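Local atomic coordinates of R.MvaI (Kocuria varians, PDB entry 2OA9), a protein that acts as a monomeric restriction endonuclease that recognises its DNA target sequence asymmetrically and probably cuts it with the help of divalent metal ions. Residues I207-R212 and H228-R233; L102-S107 and Y119-D124; Y165-S170 and A187-D192. One frame throughout, in Å; residues are numbered along the deposited sequence.

Contact 1 (I207-R212 and H228-R233). With CD (cadmium ion), chain L; CD (cadmium ion), chain F.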
loop_
_atom_site.group_PDB
_atom_site.type_symbol
_atom_site.label_atom_id
_atom_site.label_comp_id
_atom_site.label_asym_id
_atom_site.label_seq_id
_atom_site.Cartn_x
_atom_site.Cartn_y
_atom_site.Cartn_z
ATOM N N ILE A 207 -0.609 -6.892 -6.808
ATOM C CA ILE A 207 -0.787 -5.453 -6.493
ATOM C C ILE A 207 -1.921 -4.959 -7.345
ATOM O O ILE A 207 -1.968 -5.214 -8.526
ATOM C CB ILE A 207 0.516 -4.671 -6.719
ATOM C CG1 ILE A 207 1.653 -5.281 -5.873
ATOM C CG2 ILE A 207 0.370 -3.165 -6.480
ATOM C CD1 ILE A 207 2.970 -4.525 -5.914
ATOM N N LYS A 208 -2.860 -4.246 -6.739
ATOM C CA LYS A 208 -4.071 -3.864 -7.436
ATOM C C LYS A 208 -4.081 -2.371 -7.583
ATOM O O LYS A 208 -3.521 -1.664 -6.780
ATOM C CB LYS A 208 -5.304 -4.258 -6.616
ATOM C CG LYS A 208 -5.416 -5.737 -6.263
ATOM C CD LYS A 208 -5.129 -6.626 -7.424
ATOM C CE LYS A 208 -5.462 -8.093 -7.120
ATOM N NZ LYS A 208 -5.549 -8.872 -8.373
ATOM N N VAL A 209 -4.772 -1.903 -8.614
ATOM C CA VAL A 209 -4.961 -0.481 -8.897
ATOM C C VAL A 209 -6.459 -0.221 -8.693
ATOM O O VAL A 209 -7.288 -0.687 -9.475
ATOM C CB VAL A 209 -4.515 -0.206 -10.336
ATOM C CG1 VAL A 209 -4.733 1.217 -10.712
ATOM C CG2 VAL A 209 -3.020 -0.581 -10.508
ATOM N N ASP A 210 -6.785 0.469 -7.611
ATOM C CA ASP A 210 -8.172 0.726 -7.189
ATOM C C ASP A 210 -8.609 2.108 -7.670
ATOM O O ASP A 210 -8.223 3.129 -7.105
ATOM C CB ASP A 210 -8.224 0.638 -5.647
ATOM C CG ASP A 210 -9.585 0.592 -5.075
ATOM O OD1 ASP A 210 -10.440 1.375 -5.493
ATOM O OD2 ASP A 210 -9.865 -0.139 -4.092
ATOM N N ILE A 211 -9.333 2.123 -8.763
ATOM C CA ILE A 211 -9.847 3.370 -9.365
ATOM C C ILE A 211 -11.121 3.713 -8.633
ATOM O O ILE A 211 -12.049 2.915 -8.594
ATOM C CB ILE A 211 -10.093 3.151 -10.832
ATOM C CG1 ILE A 211 -8.792 2.756 -11.516
ATOM C CG2 ILE A 211 -10.757 4.398 -11.454
ATOM C CD1 ILE A 211 -8.978 2.327 -12.969
ATOM N N ARG A 212 -11.180 4.913 -8.069
ATOM C CA ARG A 212 -12.348 5.360 -7.289
ATOM C C ARG A 212 -12.583 6.810 -7.635
ATOM O O ARG A 212 -12.202 7.737 -6.902
ATOM C CB ARG A 212 -12.102 5.122 -5.799
ATOM C CG ARG A 212 -13.273 5.371 -4.890
ATOM C CD ARG A 212 -12.848 5.563 -3.439
ATOM N NE ARG A 212 -13.286 4.489 -2.549
ATOM C CZ ARG A 212 -14.302 4.564 -1.677
ATOM N NH1 ARG A 212 -15.076 5.641 -1.559
ATOM N NH2 ARG A 212 -14.557 3.516 -0.911
ATOM N N HIS A 228 -9.748 11.226 -5.035
ATOM C CA HIS A 228 -8.609 11.408 -4.119
ATOM C C HIS A 228 -7.326 10.728 -4.623
ATOM O O HIS A 228 -6.289 10.789 -3.953
ATOM C CB HIS A 228 -9.001 10.995 -2.680
ATOM C CG HIS A 228 -10.066 11.873 -2.080
ATOM N ND1 HIS A 228 -11.199 11.378 -1.468
ATOM C CD2 HIS A 228 -10.181 13.222 -2.040
ATOM C CE1 HIS A 228 -11.960 12.381 -1.068
ATOM N NE2 HIS A 228 -11.364 13.513 -1.398
ATOM N N GLY A 229 -7.386 10.128 -5.814
ATOM C CA GLY A 229 -6.240 9.490 -6.430
ATOM C C GLY A 229 -6.468 7.994 -6.502
ATOM O O GLY A 229 -6.903 7.367 -5.569
ATOM N N THR A 230 -6.087 7.429 -7.619
ATOM C CA THR A 230 -6.117 5.983 -7.792
ATOM C C THR A 230 -5.146 5.316 -6.811
ATOM O O THR A 230 -3.999 5.734 -6.697
ATOM C CB THR A 230 -5.726 5.688 -9.226
ATOM O OG1 THR A 230 -6.777 6.236 -10.064
ATOM C CG2 THR A 230 -5.644 4.212 -9.511
ATOM N N ALA A 231 -5.609 4.320 -6.095
ATOM C CA ALA A 231 -4.839 3.769 -4.983
ATOM C C ALA A 231 -4.119 2.495 -5.472
ATOM O O ALA A 231 -4.730 1.626 -6.071
ATOM C CB ALA A 231 -5.723 3.478 -3.806
ATOM N N PHE A 232 -2.846 2.365 -5.104
ATOM C CA PHE A 232 -2.038 1.205 -5.415
ATOM C C PHE A 232 -1.952 0.404 -4.152
ATOM O O PHE A 232 -1.460 0.901 -3.144
ATOM C CB PHE A 232 -0.660 1.627 -5.960
ATOM C CG PHE A 232 -0.720 2.207 -7.337
ATOM C CD1 PHE A 232 -1.311 3.422 -7.587
ATOM C CD2 PHE A 232 -0.197 1.523 -8.409
ATOM C CE1 PHE A 232 -1.389 3.911 -8.864
ATOM C CE2 PHE A 232 -0.238 2.028 -9.693
ATOM C CZ PHE A 232 -0.848 3.221 -9.918
ATOM N N ARG A 233 -2.553 -0.786 -4.174
ATOM C CA ARG A 233 -2.832 -1.547 -2.955
ATOM C C ARG A 233 -2.274 -2.954 -3.006
ATOM O O ARG A 233 -2.226 -3.583 -4.031
ATOM C CB ARG A 233 -4.347 -1.608 -2.716
ATOM C CG ARG A 233 -5.011 -0.249 -2.720
ATOM C CD ARG A 233 -6.485 -0.234 -2.466
ATOM N NE ARG A 233 -6.772 -0.149 -1.061
ATOM C CZ ARG A 233 -8.001 -0.255 -0.588
ATOM N NH1 ARG A 233 -9.004 -0.416 -1.442
ATOM N NH2 ARG A 233 -8.227 -0.221 0.717
HETATM CD CD CD L . -13.105 14.774 -0.947
HETATM CD CD CD F . -12.036 0.589 -4.012
HETATM O O HOH W 1 -9.247 6.998 -8.479
HETATM O O HOH W 2 -10.932 8.687 -4.758
HETATM O O HOH W 3 -11.389 2.054 -2.298
HETATM O O HOH W 4 -12.499 -0.814 -5.864
HETATM O O HOH W 5 -12.671 -0.892 -2.467
#

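Contact 2 (L102-S107 and Y119-D124). With CD (cadmium ion), chain F; CD (cadmium ion), chain G.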
loop_
_atom_site.group_PDB
_atom_site.type_symbol
_atom_site.label_atom_id
_atom_site.label_comp_id
_atom_site.label_asym_id
_atom_site.label_seq_id
_atom_site.Cartn_x
_atom_site.Cartn_y
_atom_site.Cartn_z
ATOM N N LEU A 102 -16.800 5.960 -11.557
ATOM C CA LEU A 102 -16.086 4.722 -11.860
ATOM C C LEU A 102 -15.342 4.239 -10.627
ATOM O O LEU A 102 -14.371 4.868 -10.218
ATOM C CB LEU A 102 -15.118 4.893 -13.043
ATOM C CG LEU A 102 -14.270 3.700 -13.485
ATOM C CD1 LEU A 102 -15.150 2.548 -13.981
ATOM C CD2 LEU A 102 -13.291 4.130 -14.540
ATOM N N HIS A 103 -15.816 3.148 -10.053
ATOM C CA HIS A 103 -15.175 2.522 -8.906
ATOM C C HIS A 103 -14.894 1.075 -9.323
ATOM O O HIS A 103 -15.790 0.272 -9.358
ATOM C CB HIS A 103 -16.055 2.547 -7.644
ATOM C CG HIS A 103 -15.303 2.211 -6.403
ATOM N ND1 HIS A 103 -15.873 2.227 -5.148
ATOM C CD2 HIS A 103 -13.995 1.912 -6.221
ATOM C CE1 HIS A 103 -14.938 1.951 -4.252
ATOM N NE2 HIS A 103 -13.817 1.699 -4.876
ATOM N N GLN A 104 -13.624 0.731 -9.512
ATOM C CA GLN A 104 -13.230 -0.608 -9.966
ATOM C C GLN A 104 -11.815 -0.922 -9.560
ATOM O O GLN A 104 -10.920 -0.107 -9.760
ATOM C CB GLN A 104 -13.347 -0.681 -11.487
ATOM C CG GLN A 104 -13.001 -1.961 -12.146
ATOM C CD GLN A 104 -13.944 -3.035 -11.778
ATOM O OE1 GLN A 104 -15.179 -2.899 -11.999
ATOM N NE2 GLN A 104 -13.432 -4.084 -11.140
ATOM N N THR A 105 -11.610 -2.093 -8.984
ATOM C CA THR A 105 -10.281 -2.625 -8.734
ATOM C C THR A 105 -9.754 -3.361 -9.986
ATOM O O THR A 105 -10.420 -4.247 -10.535
ATOM C CB THR A 105 -10.317 -3.578 -7.587
ATOM O OG1 THR A 105 -10.728 -2.920 -6.404
ATOM C CG2 THR A 105 -8.923 -4.090 -7.241
ATOM N N VAL A 106 -8.582 -2.986 -10.452
ATOM C CA VAL A 106 -8.033 -3.527 -11.689
ATOM C C VAL A 106 -6.697 -4.198 -11.375
ATOM O O VAL A 106 -5.931 -3.699 -10.567
ATOM C CB VAL A 106 -7.796 -2.413 -12.744
ATOM C CG1 VAL A 106 -7.456 -3.016 -14.061
ATOM C CG2 VAL A 106 -9.025 -1.511 -12.893
ATOM N N SER A 107 -6.412 -5.323 -12.012
ATOM C CA SER A 107 -5.102 -5.910 -11.838
ATOM C C SER A 107 -4.415 -6.105 -13.180
ATOM O O SER A 107 -5.001 -5.794 -14.228
ATOM C CB SER A 107 -5.265 -7.209 -11.085
ATOM O OG SER A 107 -5.563 -8.275 -11.962
ATOM N N TYR A 119 -17.800 -1.791 -19.635
ATOM C CA TYR A 119 -16.381 -1.933 -20.033
ATOM C C TYR A 119 -15.644 -2.781 -19.004
ATOM O O TYR A 119 -16.045 -2.801 -17.835
ATOM C CB TYR A 119 -15.690 -0.563 -20.208
ATOM C CG TYR A 119 -16.447 0.279 -21.178
ATOM C CD1 TYR A 119 -16.210 0.152 -22.554
ATOM C CD2 TYR A 119 -17.484 1.084 -20.783
ATOM C CE1 TYR A 119 -16.959 0.825 -23.471
ATOM C CE2 TYR A 119 -18.201 1.796 -21.728
ATOM C CZ TYR A 119 -17.960 1.637 -23.048
ATOM O OH TYR A 119 -18.733 2.332 -23.961
ATOM N N ASP A 120 -14.614 -3.489 -19.471
ATOM C CA ASP A 120 -13.701 -4.263 -18.627
ATOM C C ASP A 120 -12.305 -3.649 -18.717
ATOM O O ASP A 120 -12.007 -2.890 -19.611
ATOM C CB ASP A 120 -13.636 -5.709 -19.052
ATOM C CG ASP A 120 -14.957 -6.419 -18.936
ATOM O OD1 ASP A 120 -15.709 -6.129 -17.994
ATOM O OD2 ASP A 120 -15.280 -7.269 -19.781
ATOM N N PHE A 121 -11.479 -3.948 -17.723
ATOM C CA PHE A 121 -10.234 -3.229 -17.528
ATOM C C PHE A 121 -9.114 -4.203 -17.201
ATOM O O PHE A 121 -9.345 -5.181 -16.514
ATOM C CB PHE A 121 -10.329 -2.197 -16.399
ATOM C CG PHE A 121 -11.417 -1.206 -16.582
ATOM C CD1 PHE A 121 -11.176 -0.008 -17.251
ATOM C CD2 PHE A 121 -12.691 -1.451 -16.106
ATOM C CE1 PHE A 121 -12.183 0.910 -17.451
ATOM C CE2 PHE A 121 -13.707 -0.521 -16.303
ATOM C CZ PHE A 121 -13.448 0.640 -16.980
ATOM N N LYS A 122 -7.891 -3.852 -17.624
ATOM C CA LYS A 122 -6.672 -4.571 -17.227
ATOM C C LYS A 122 -5.510 -3.588 -17.170
ATOM O O LYS A 122 -5.455 -2.629 -17.928
ATOM C CB LYS A 122 -6.393 -5.699 -18.192
ATOM C CG LYS A 122 -5.273 -6.638 -17.709
ATOM C CD LYS A 122 -5.280 -7.972 -18.476
ATOM C CE LYS A 122 -5.126 -7.896 -19.963
ATOM N NZ LYS A 122 -3.794 -7.441 -20.399
ATOM N N ILE A 123 -4.534 -3.821 -16.311
ATOM C CA ILE A 123 -3.284 -3.048 -16.351
ATOM C C ILE A 123 -2.247 -3.818 -17.175
ATOM O O ILE A 123 -2.138 -5.042 -17.103
ATOM C CB ILE A 123 -2.735 -2.794 -14.939
ATOM C CG1 ILE A 123 -3.796 -2.126 -14.030
ATOM C CG2 ILE A 123 -1.424 -1.966 -14.993
ATOM C CD1 ILE A 123 -4.151 -0.732 -14.441
ATOM N N ASP A 124 -1.550 -3.117 -18.044
ATOM C CA ASP A 124 -0.427 -3.693 -18.781
ATOM C C ASP A 124 0.812 -2.822 -18.578
ATOM O O ASP A 124 0.762 -1.594 -18.669
ATOM C CB ASP A 124 -0.733 -3.939 -20.292
ATOM C CG ASP A 124 0.275 -4.808 -20.948
ATOM O OD1 ASP A 124 0.399 -6.005 -20.562
ATOM O OD2 ASP A 124 1.050 -4.379 -21.837
HETATM CD CD CD F . -12.036 0.589 -4.012
HETATM CD CD CD G . 1.919 -6.805 -22.074
HETATM O O HOH W 4 -12.499 -0.814 -5.864
HETATM O O HOH W 6 -8.195 -6.536 -13.939
HETATM O O HOH W 3 -11.389 2.054 -2.298
HETATM O O HOH W 5 -12.671 -0.892 -2.467
HETATM O O HOH W 7 3.669 -5.962 -20.968
#

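Contact 3 (Y165-S170 and A187-D192)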
loop_
_atom_site.group_PDB
_atom_site.type_symbol
_atom_site.label_atom_id
_atom_site.label_comp_id
_atom_site.label_asym_id
_atom_site.label_seq_id
_atom_site.Cartn_x
_atom_site.Cartn_y
_atom_site.Cartn_z
ATOM N N TYR A 165 8.287 2.839 6.673
ATOM C CA TYR A 165 8.667 1.571 7.279
ATOM C C TYR A 165 7.456 0.814 7.835
ATOM O O TYR A 165 6.505 1.395 8.328
ATOM C CB TYR A 165 9.721 1.783 8.390
ATOM C CG TYR A 165 11.040 2.356 7.918
ATOM C CD1 TYR A 165 11.380 3.691 8.170
ATOM C CD2 TYR A 165 11.932 1.580 7.219
ATOM C CE1 TYR A 165 12.582 4.210 7.721
ATOM C CE2 TYR A 165 13.118 2.065 6.788
ATOM C CZ TYR A 165 13.445 3.372 7.047
ATOM O OH TYR A 165 14.628 3.828 6.567
ATOM N N ILE A 166 7.496 -0.506 7.718
ATOM C CA ILE A 166 6.504 -1.375 8.345
ATOM C C ILE A 166 7.275 -2.511 9.007
ATOM O O ILE A 166 8.261 -3.006 8.428
ATOM C CB ILE A 166 5.550 -1.972 7.281
ATOM C CG1 ILE A 166 4.699 -0.884 6.643
ATOM C CG2 ILE A 166 4.619 -3.011 7.886
ATOM C CD1 ILE A 166 4.380 -1.171 5.211
ATOM N N ALA A 167 6.801 -2.953 10.163
ATOM C CA ALA A 167 7.354 -4.146 10.817
ATOM C C ALA A 167 6.256 -5.183 10.991
ATOM O O ALA A 167 5.196 -4.909 11.552
ATOM C CB ALA A 167 8.007 -3.801 12.149
ATOM N N VAL A 168 6.510 -6.381 10.492
ATOM C CA VAL A 168 5.624 -7.518 10.682
ATOM C C VAL A 168 6.308 -8.453 11.684
ATOM O O VAL A 168 7.419 -8.902 11.451
ATOM C CB VAL A 168 5.372 -8.242 9.373
ATOM C CG1 VAL A 168 4.472 -9.432 9.566
ATOM C CG2 VAL A 168 4.856 -7.292 8.332
ATOM N N ILE A 169 5.629 -8.709 12.781
ATOM C CA ILE A 169 6.227 -9.277 13.990
ATOM C C ILE A 169 5.499 -10.533 14.432
ATOM O O ILE A 169 4.389 -10.831 13.982
ATOM C CB ILE A 169 6.247 -8.241 15.148
ATOM C CG1 ILE A 169 4.837 -7.887 15.610
ATOM C CG2 ILE A 169 7.002 -6.971 14.710
ATOM C CD1 ILE A 169 4.792 -6.977 16.850
ATOM N N SER A 170 6.100 -11.304 15.342
ATOM C CA SER A 170 5.347 -12.307 16.066
ATOM C C SER A 170 5.809 -12.404 17.492
ATOM O O SER A 170 6.906 -11.957 17.802
ATOM C CB SER A 170 5.382 -13.675 15.363
ATOM O OG SER A 170 6.689 -14.209 15.463
ATOM N N ALA A 187 11.200 -9.636 14.040
ATOM C CA ALA A 187 10.529 -8.571 13.328
ATOM C C ALA A 187 11.053 -8.568 11.889
ATOM O O ALA A 187 12.241 -8.632 11.655
ATOM C CB ALA A 187 10.726 -7.228 14.026
ATOM N N ASN A 188 10.152 -8.508 10.918
ATOM C CA ASN A 188 10.475 -8.324 9.528
ATOM C C ASN A 188 10.239 -6.858 9.206
ATOM O O ASN A 188 9.095 -6.377 9.194
ATOM C CB ASN A 188 9.572 -9.179 8.640
ATOM C CG ASN A 188 9.821 -10.634 8.804
ATOM O OD1 ASN A 188 9.524 -11.197 9.863
ATOM N ND2 ASN A 188 10.272 -11.280 7.746
ATOM N N LEU A 189 11.333 -6.131 8.977
ATOM C CA LEU A 189 11.287 -4.685 8.736
ATOM C C LEU A 189 11.388 -4.440 7.232
ATOM O O LEU A 189 12.416 -4.661 6.613
ATOM C CB LEU A 189 12.455 -3.971 9.452
ATOM C CG LEU A 189 12.437 -2.451 9.312
ATOM C CD1 LEU A 189 11.283 -1.790 9.985
ATOM C CD2 LEU A 189 13.798 -1.848 9.827
ATOM N N PHE A 190 10.274 -3.981 6.677
ATOM C CA PHE A 190 10.166 -3.577 5.278
ATOM C C PHE A 190 10.801 -2.203 5.199
ATOM O O PHE A 190 10.399 -1.283 5.933
ATOM C CB PHE A 190 8.677 -3.489 4.897
ATOM C CG PHE A 190 8.408 -2.660 3.661
ATOM C CD1 PHE A 190 8.565 -3.211 2.405
ATOM C CD2 PHE A 190 8.019 -1.346 3.753
ATOM C CE1 PHE A 190 8.312 -2.459 1.264
ATOM C CE2 PHE A 190 7.761 -0.605 2.624
ATOM C CZ PHE A 190 7.885 -1.173 1.383
ATOM N N THR A 191 11.732 -2.024 4.266
ATOM C CA THR A 191 12.476 -0.751 4.125
ATOM C C THR A 191 12.403 -0.086 2.753
ATOM O O THR A 191 12.818 1.071 2.599
ATOM C CB THR A 191 13.974 -0.924 4.498
ATOM O OG1 THR A 191 14.609 -1.859 3.619
ATOM C CG2 THR A 191 14.198 -1.479 5.895
ATOM N N ASP A 192 11.936 -0.782 1.733
ATOM C CA ASP A 192 11.932 -0.226 0.373
ATOM C C ASP A 192 11.127 -1.084 -0.559
ATOM O O ASP A 192 10.964 -2.290 -0.349
ATOM C CB ASP A 192 13.337 -0.038 -0.191
ATOM C CG ASP A 192 13.356 0.878 -1.420
ATOM O OD1 ASP A 192 12.582 1.878 -1.456
ATOM O OD2 ASP A 192 14.102 0.633 -2.405
#

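Contact 1 (I207-R212 and H228-R233)
Asp210 and Arg233 meet on one face of a beta hairpin, where strand 207-212 and residues 231-233 of strand 225-235 run antiparallel at 155° within a five-stranded antiparallel sheet. Two hydrogen-bonded pairs, Lys208 with Arg233 and Asp210 with Ala231, flank the non-hydrogen-bonded pair Val209 and Phe232. In the second of them Asp210 N lies 2.8 Å from Ala231 O. The Arg233 side chain crosses that of Asp210 obliquely. Its CB sits 4.1 Å from Lys208 O, and its CD rests 3.7 Å from Asp210 CB. A bend at chi3 (89°) turns NE out of line with the extended CB-CG-CD chain, and NE makes a weak hydrogen bond to Thr71 OG1 on the neighbouring strand 69-74. At the tip, NH1 forms a salt bridge to Asp210 OD2 at 2.8 Å; the oxygen lies at the guanidinium edge, in its plane, while NH1 stands above the carboxylate plane and the N-H...O angle is bent to 136°. Both Asp210 oxygens also chelate a cadmium ion, OD1 at 2.3 Å, so OD2 has two cationic partners. His103 and three waters complete that metal shell. On the other face Val209 and Phe232 lie side by side, CG2 to CE2 3.9 Å, and the phenyl ring continues into a stack on Phe73 and an edge-to-face meeting with Trp150. Where the pairing ends, one water joins Arg212 N to Thr230 OG1 and another joins Arg212 O to His228 N. The tightest carbon contact is Val209 CG1 against Thr230 CG2, at 3.4 Å.

Contact 2 (L102-S107 and Y119-D124)
A chi1 of -56° turns CG of Phe121 anti to its own carbonyl carbon, and a chi1 of 179° sets CG of Leu102 anti to its backbone N; the two side chains, approaching from different strands, then meet tip to tip with Leu102 CD1 3.9 Å from Phe121 CZ. Further along the strand of Leu102, Gln104 CG lies 4.0 Å from Phe121 CD2. The Gln104 chain bends beyond CG, and NE2 donates a nearly straight bond to Thr105 O of its own strand, which restrains the amide. Val106 fills the angle between the strands with both branches: CG2 lies 3.8 Å from Phe121 CB, while CG1 packs 3.6 Å from Lys122 CA and also reaches Ile123 CG1 at 3.8 Å. Only at the end of segment 102-107 do the backbones bond directly, Ile123 N giving its hydrogen almost straight to Ser107 O at 2.9 Å, from above the carbonyl plane. A water accepts from Ser107 N and can donate to Phe121 O, though it has other acceptors in reach. The charged tip of Lys122 turns to a salt bridge with Glu135 on the adjacent strand 131-138. His103, between Leu102 and Gln104, takes no part in this apolar seam and binds a cadmium ion through NE2 at 2.3 Å, as part of the site that includes Asp210. At the far end Asp124 chelates a second cadmium with both carboxylate oxygens; the same residue binds calcium in another crystal structure of the protein. With their axes inclined at 41°, these strands form a junction between two antiparallel beta sheets, one of five strands and one of three.

Contact 3 (Y165-S170 and A187-D192)
Ile166 with Phe190 and Val168 with Asn188 are the hydrogen-bonded pairs of an antiparallel ladder whose strands, 166-170 and 187-192, run at 167° to each other. Asn188 N to Val168 O and Phe190 N to Ile166 O are both 2.8 Å; only the second bond of the outer pair, Ile166 N to Phe190 O, is weak, at 3.5 Å. Next to this weak bond Tyr165, its CG anti to its carbonyl carbon (chi1 -63°), turns a ring edge to the partner strand. CD2 comes within 3.5 Å of Phe190 O, and CE2 meets Thr191 CG2, close to the ring plane, at 3.8 Å. An alanine here would probably open a gap beside Thr191 and leave its methyl without the aromatic edge it rests on. On one face Ile166 CD1 touches Phe190 CD2 at 3.9 Å, and the backbone N of Asp192 lies over the centre of that phenyl ring. On the other, Ile169 CG2 packs 3.8 Å from Ala187 CB, and Leu189 CD1 leans over Ile166 O at 3.6 Å; helix 6-19 lies against Ala187 and Leu189. Strand 166-170 also bonds through Ala167 to the backbone of Glu58 and Lys60. Glu58 and Ile59 bind calcium in another structure of this protein, so this hairpin flanks, in the same mixed sheet, what is probably the catalytic strand of the PD-(D/E)XK fold.

In the fold
Along the chain contact 2 comes first, then contact 3, then contact 1. Contacts 1 and 2 are neighbours, their centres about 10 Å apart, and share the five-stranded sheet: strands 100-106 and 207-215 pair directly through backbone bonds, and one cadmium ion spans both through His103 and Asp210. Contact 2 adds the three-stranded sheet to this half of the molecule. Contact 3 belongs to a separate mixed sheet, its centre about 23 Å from that of contact 1 and about 30 Å from that of contact 2, which lies on the opposite side of the chain's centre. The monomer thus keeps its probable catalytic sheet apart from a second beta region with metal sites of its own.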